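Local coordinates for protein RNase NGR3 (Nicotiana glutinosa, PDB 1VD3) that probably cleaves RNA as an endonuclease of the ribonuclease T2 family, and here binds the nucleotide 2'-UMP, at residues Y21-R26 / K202-P207; C163-D166 / N170-I173. One frame throughout, in Å; residues are numbered along the deposited sequence.

Interaction 1 (Y21-R26 / K202-P207); sequences YCDTRR and KIEFPP
OD2 of Asp-23 reaches the 202-207 segment against the ring of Pro-206, and the same oxygen accepts a hydrogen bond from NE2 of Gln-172, which is what mainly holds it. From OD2 of Asp-23 to CB of Pro-206 is 3.7 Å, and to its CG 3.9 Å. The two side chains cross at about a right angle, so that a carboxylate oxygen rests on two ring methylenes in van der Waals contact. A chi1 of 67° sets CG of Asp-23 between its own backbone N and carbonyl carbon, and the short side chain points towards Pro-206. Proline suits its place: its compact ring also packs on Ala-19 and Ser-20 of helix 18-22, while its carbonyl receives NE1 of Trp-17. In the ribonuclease T2 fold of this chain, Asp-23 is the residue at which the chain leaves that helix, and strand 202-205 runs beside strand 171-181, so the contact brings the helix exit near the C-terminal strand. A second acid stands close by: OE1 of Glu-204 lies 4.1 Å from OD2 of Asp-23. With CG anti to the backbone N and the chain extended beyond it, Glu-204 stretches towards the aspartate. Its OE2 is held by the backbone N of Gly-139, whereas OE1 has a weak bond from the same Gln-172 amide. That shared donor would ease the repulsion between two like charges, although their closeness may still raise the affinity of one for a proton. Beyond Asp-23 the chain bends in an ST turn, Arg-26 N donating to OG1 of Thr-24 over 3.2 Å.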
loop_
_atom_site.group_PDB
_atom_site.type_symbol
_atom_site.label_atom_id
_atom_site.label_comp_id
_atom_site.label_asym_id
_atom_site.label_seq_id
_atom_site.Cartn_x
_atom_site.Cartn_y
_atom_site.Cartn_z
ATOM N N TYR A 21 10.114 -5.137 3.210
ATOM C CA TYR A 21 9.613 -5.277 4.567
ATOM C C TYR A 21 10.299 -6.500 5.172
ATOM O O TYR A 21 10.427 -6.620 6.391
ATOM C CB TYR A 21 8.097 -5.494 4.554
ATOM C CG TYR A 21 7.477 -5.610 5.929
ATOM C CD1 TYR A 21 6.978 -4.486 6.587
ATOM C CD2 TYR A 21 7.403 -6.844 6.582
ATOM C CE1 TYR A 21 6.415 -4.584 7.860
ATOM C CE2 TYR A 21 6.846 -6.955 7.853
ATOM C CZ TYR A 21 6.353 -5.819 8.485
ATOM O OH TYR A 21 5.793 -5.918 9.733
ATOM N N CYS A 22 10.760 -7.397 4.307
ATOM C CA CYS A 22 11.393 -8.630 4.762
ATOM C C CYS A 22 12.913 -8.694 4.761
ATOM O O CYS A 22 13.489 -9.635 5.302
ATOM C CB CYS A 22 10.831 -9.802 3.960
ATOM S SG CYS A 22 9.061 -10.023 4.300
ATOM N N ASP A 23 13.568 -7.706 4.170
ATOM C CA ASP A 23 15.026 -7.715 4.138
ATOM C C ASP A 23 15.623 -6.702 5.112
ATOM O O ASP A 23 16.745 -6.229 4.918
ATOM C CB ASP A 23 15.521 -7.430 2.719
ATOM C CG ASP A 23 15.206 -6.020 2.263
ATOM O OD1 ASP A 23 14.509 -5.292 3.002
ATOM O OD2 ASP A 23 15.657 -5.643 1.163
ATOM N N THR A 24 14.870 -6.369 6.157
ATOM C CA THR A 24 15.337 -5.415 7.154
ATOM C C THR A 24 15.783 -6.129 8.421
ATOM O O THR A 24 15.894 -7.356 8.456
ATOM C CB THR A 24 14.239 -4.412 7.552
ATOM O OG1 THR A 24 13.176 -5.107 8.215
ATOM C CG2 THR A 24 13.697 -3.699 6.329
ATOM N N ARG A 25 16.021 -5.345 9.465
ATOM C CA ARG A 25 16.459 -5.884 10.740
ATOM C C ARG A 25 15.268 -6.421 11.533
ATOM O O ARG A 25 15.436 -7.228 12.449
ATOM C CB ARG A 25 17.184 -4.792 11.530
ATOM C CG ARG A 25 17.945 -5.290 12.739
ATOM C CD ARG A 25 18.639 -4.134 13.435
ATOM N NE ARG A 25 19.246 -4.538 14.697
ATOM C CZ ARG A 25 19.853 -3.701 15.530
ATOM N NH1 ARG A 25 19.936 -2.410 15.234
ATOM N NH2 ARG A 25 20.372 -4.153 16.662
ATOM N N ARG A 26 14.067 -5.976 11.173
ATOM C CA ARG A 26 12.849 -6.419 11.845
ATOM C C ARG A 26 12.421 -7.804 11.372
ATOM O O ARG A 26 12.958 -8.332 10.401
ATOM C CB ARG A 26 11.708 -5.428 11.604
ATOM C CG ARG A 26 11.694 -4.231 12.540
ATOM C CD ARG A 26 12.900 -3.333 12.340
ATOM N NE ARG A 26 12.850 -2.157 13.208
ATOM C CZ ARG A 26 11.883 -1.243 13.179
ATOM N NH1 ARG A 26 10.876 -1.361 12.323
ATOM N NH2 ARG A 26 11.926 -0.205 14.004
ATOM N N LYS A 202 19.297 7.861 -5.265
ATOM C CA LYS A 202 19.477 6.512 -5.805
ATOM C C LYS A 202 18.954 5.515 -4.780
ATOM O O LYS A 202 19.368 5.538 -3.622
ATOM C CB LYS A 202 20.961 6.232 -6.053
ATOM C CG LYS A 202 21.498 6.738 -7.378
ATOM C CD LYS A 202 21.213 5.733 -8.480
ATOM C CE LYS A 202 21.943 6.093 -9.763
ATOM N NZ LYS A 202 21.796 5.026 -10.795
ATOM N N ILE A 203 18.059 4.627 -5.201
ATOM C CA ILE A 203 17.520 3.642 -4.276
ATOM C C ILE A 203 17.458 2.233 -4.848
ATOM O O ILE A 203 17.574 2.027 -6.056
ATOM C CB ILE A 203 16.110 4.035 -3.783
ATOM C CG1 ILE A 203 15.148 4.142 -4.965
ATOM C CG2 ILE A 203 16.176 5.353 -3.019
ATOM C CD1 ILE A 203 13.706 4.422 -4.552
ATOM N N GLU A 204 17.266 1.275 -3.950
ATOM C CA GLU A 204 17.191 -0.128 -4.308
ATOM C C GLU A 204 15.750 -0.601 -4.467
ATOM O O GLU A 204 14.853 -0.176 -3.733
ATOM C CB GLU A 204 17.887 -0.956 -3.230
ATOM C CG GLU A 204 17.908 -2.454 -3.489
ATOM C CD GLU A 204 18.555 -3.207 -2.352
ATOM O OE1 GLU A 204 17.978 -3.219 -1.242
ATOM O OE2 GLU A 204 19.646 -3.780 -2.565
ATOM N N PHE A 205 15.546 -1.475 -5.447
ATOM C CA PHE A 205 14.245 -2.076 -5.738
ATOM C C PHE A 205 14.576 -3.566 -5.618
ATOM O O PHE A 205 14.700 -4.272 -6.621
ATOM C CB PHE A 205 13.814 -1.702 -7.165
ATOM C CG PHE A 205 12.458 -2.216 -7.561
ATOM C CD1 PHE A 205 11.477 -2.466 -6.606
ATOM C CD2 PHE A 205 12.145 -2.405 -8.905
ATOM C CE1 PHE A 205 10.203 -2.896 -6.987
ATOM C CE2 PHE A 205 10.877 -2.833 -9.297
ATOM C CZ PHE A 205 9.905 -3.077 -8.331
ATOM N N PRO A 206 14.728 -4.054 -4.372
ATOM C CA PRO A 206 15.063 -5.436 -4.011
ATOM C C PRO A 206 14.179 -6.552 -4.557
ATOM O O PRO A 206 12.953 -6.490 -4.490
ATOM C CB PRO A 206 15.072 -5.398 -2.485
ATOM C CG PRO A 206 14.001 -4.391 -2.177
ATOM C CD PRO A 206 14.317 -3.295 -3.174
ATOM N N PRO A 207 14.805 -7.597 -5.118
ATOM C CA PRO A 207 14.077 -8.741 -5.673
ATOM C C PRO A 207 13.629 -9.653 -4.528
ATOM O O PRO A 207 14.057 -9.478 -3.386
ATOM C CB PRO A 207 15.121 -9.410 -6.555
ATOM C CG PRO A 207 16.387 -9.190 -5.760
ATOM C CD PRO A 207 16.259 -7.739 -5.338
#

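Interaction 2 (C163-D166 / N170-I173); sequences CNVD and NHQI
The carboxylate of Asp-166 and the amide of Asn-170 are turned steeply against each other, their planes 74° apart. ND2 of Asn-170 donates within its own amide plane to the syn lone pair of OD1 of Asp-166, 3.2 Å away, whereas the backbone N of Asn-170 comes to OD2 of Asp-166 from above the carboxylate, 43° out of its plane and at 2.8 Å. Aspartate is apt because its two oxygens can serve a backbone and a side-chain donor of one residue together; OD2 also takes a weak bond from Gln-168 N in the turn. Its chi1 of 69° keeps CG between the backbone N and carbonyl carbon, swung towards Asn-170. An alanine in this position would probably leave the backbone N-H and the ND2 of Asn-170 without these acceptors, its amide freer to turn and the hairpin end more mobile. The backbones join more regularly: Asp-166 N donates to Asn-170 O at 3.0 Å, and Asn-164 and Gln-172 form a hydrogen-bonded pair, with Gln-172 N to Asn-164 O at 2.9 Å and Asn-164 N to Gln-172 O at 3.2 Å. On their face of the sheet the two amides are only mildly tilted to each other, but the weak bond between them is doubtful; NE2 of Gln-172 is fixed chiefly by Asp-23. On the face of Val-165 and His-171 the side chains lie side by side, CG2 of the valine approaching the imidazole obliquely, 3.6 Å from ND1 of His-171, a buried nitrogen with no polar partner. Cys-163, disulfide-bonded to Cys-199, and Ile-173 form a non-hydrogen-bonded pair. Such alternating pairs, closed by a short turn, define a beta hairpin, here of strands 160-165 and 171-181 in the antiparallel sheet of this T2 ribonuclease.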
loop_
_atom_site.group_PDB
_atom_site.type_symbol
_atom_site.label_atom_id
_atom_site.label_comp_id
_atom_site.label_asym_id
_atom_site.label_seq_id
_atom_site.Cartn_x
_atom_site.Cartn_y
_atom_site.Cartn_z
ATOM N N CYS A 163 10.773 5.328 1.742
ATOM C CA CYS A 163 11.897 4.399 1.706
ATOM C C CYS A 163 12.322 3.993 3.102
ATOM O O CYS A 163 12.141 4.745 4.057
ATOM C CB CYS A 163 13.105 5.046 1.013
ATOM S SG CYS A 163 12.824 5.466 -0.730
ATOM N N ASN A 164 12.872 2.790 3.217
ATOM C CA ASN A 164 13.408 2.324 4.485
ATOM C C ASN A 164 14.794 1.771 4.152
ATOM O O ASN A 164 15.272 1.945 3.025
ATOM C CB ASN A 164 12.500 1.276 5.164
ATOM C CG ASN A 164 12.397 -0.024 4.398
ATOM O OD1 ASN A 164 11.944 -1.034 4.947
ATOM N ND2 ASN A 164 12.791 -0.013 3.135
ATOM N N VAL A 165 15.450 1.120 5.106
ATOM C CA VAL A 165 16.797 0.613 4.855
ATOM C C VAL A 165 16.955 -0.877 5.147
ATOM O O VAL A 165 16.473 -1.368 6.165
ATOM C CB VAL A 165 17.826 1.390 5.700
ATOM C CG1 VAL A 165 19.234 0.900 5.398
ATOM C CG2 VAL A 165 17.700 2.885 5.419
ATOM N N ASP A 166 17.640 -1.591 4.257
ATOM C CA ASP A 166 17.850 -3.022 4.453
ATOM C C ASP A 166 19.083 -3.272 5.313
ATOM O O ASP A 166 19.875 -2.363 5.553
ATOM C CB ASP A 166 17.981 -3.740 3.103
ATOM C CG ASP A 166 19.266 -3.399 2.366
ATOM O OD1 ASP A 166 19.356 -3.732 1.165
ATOM O OD2 ASP A 166 20.186 -2.814 2.974
ATOM N N ASN A 170 21.307 -0.348 2.442
ATOM C CA ASN A 170 20.790 0.215 1.200
ATOM C C ASN A 170 19.434 0.860 1.439
ATOM O O ASN A 170 18.610 0.330 2.186
ATOM C CB ASN A 170 20.626 -0.870 0.130
ATOM C CG ASN A 170 21.948 -1.447 -0.335
ATOM O OD1 ASN A 170 22.823 -0.724 -0.809
ATOM N ND2 ASN A 170 22.095 -2.761 -0.210
ATOM N N HIS A 171 19.210 2.011 0.815
ATOM C CA HIS A 171 17.931 2.700 0.928
ATOM C C HIS A 171 17.091 2.062 -0.176
ATOM O O HIS A 171 17.517 2.001 -1.328
ATOM C CB HIS A 171 18.125 4.193 0.686
ATOM C CG HIS A 171 19.066 4.831 1.658
ATOM N ND1 HIS A 171 18.674 5.242 2.914
ATOM C CD2 HIS A 171 20.397 5.068 1.583
ATOM C CE1 HIS A 171 19.722 5.705 3.571
ATOM N NE2 HIS A 171 20.780 5.610 2.786
ATOM N N GLN A 172 15.905 1.583 0.178
ATOM C CA GLN A 172 15.053 0.890 -0.778
ATOM C C GLN A 172 13.630 1.422 -0.826
ATOM O O GLN A 172 13.132 1.979 0.155
ATOM C CB GLN A 172 15.018 -0.591 -0.403
ATOM C CG GLN A 172 14.577 -0.802 1.038
ATOM C CD GLN A 172 14.746 -2.228 1.538
ATOM O OE1 GLN A 172 14.316 -2.557 2.644
ATOM N NE2 GLN A 172 15.374 -3.077 0.733
ATOM N N ILE A 173 12.980 1.251 -1.973
ATOM C CA ILE A 173 11.596 1.678 -2.106
ATOM C C ILE A 173 10.813 0.768 -1.159
ATOM O O ILE A 173 10.898 -0.457 -1.251
ATOM C CB ILE A 173 11.087 1.516 -3.559
ATOM C CG1 ILE A 173 9.598 1.868 -3.627
ATOM C CG2 ILE A 173 11.319 0.091 -4.046
ATOM C CD1 ILE A 173 9.068 2.031 -5.034
#

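In the fold
The two contacts meet at Gln-172. It belongs to the hairpin of interaction 2, yet its amide turns to the two acids of interaction 1. Strand 171-181 also pairs with the C-terminal strand through Glu-204 N and His-171 O, 2.7 Å apart, so that hairpin strand lies between the other hairpin strand and segment 202-207. Interaction 1 is small and mostly buried, made of a carboxylate oxygen resting on a proline ring and of neighbouring like charges that share the amide of Gln-172, firmly on the Asp-23 side and weakly on the other. Interaction 2 is larger and only partly buried, held by regular backbone bonds with polar side chains at its turn and a more exposed valine-histidine face.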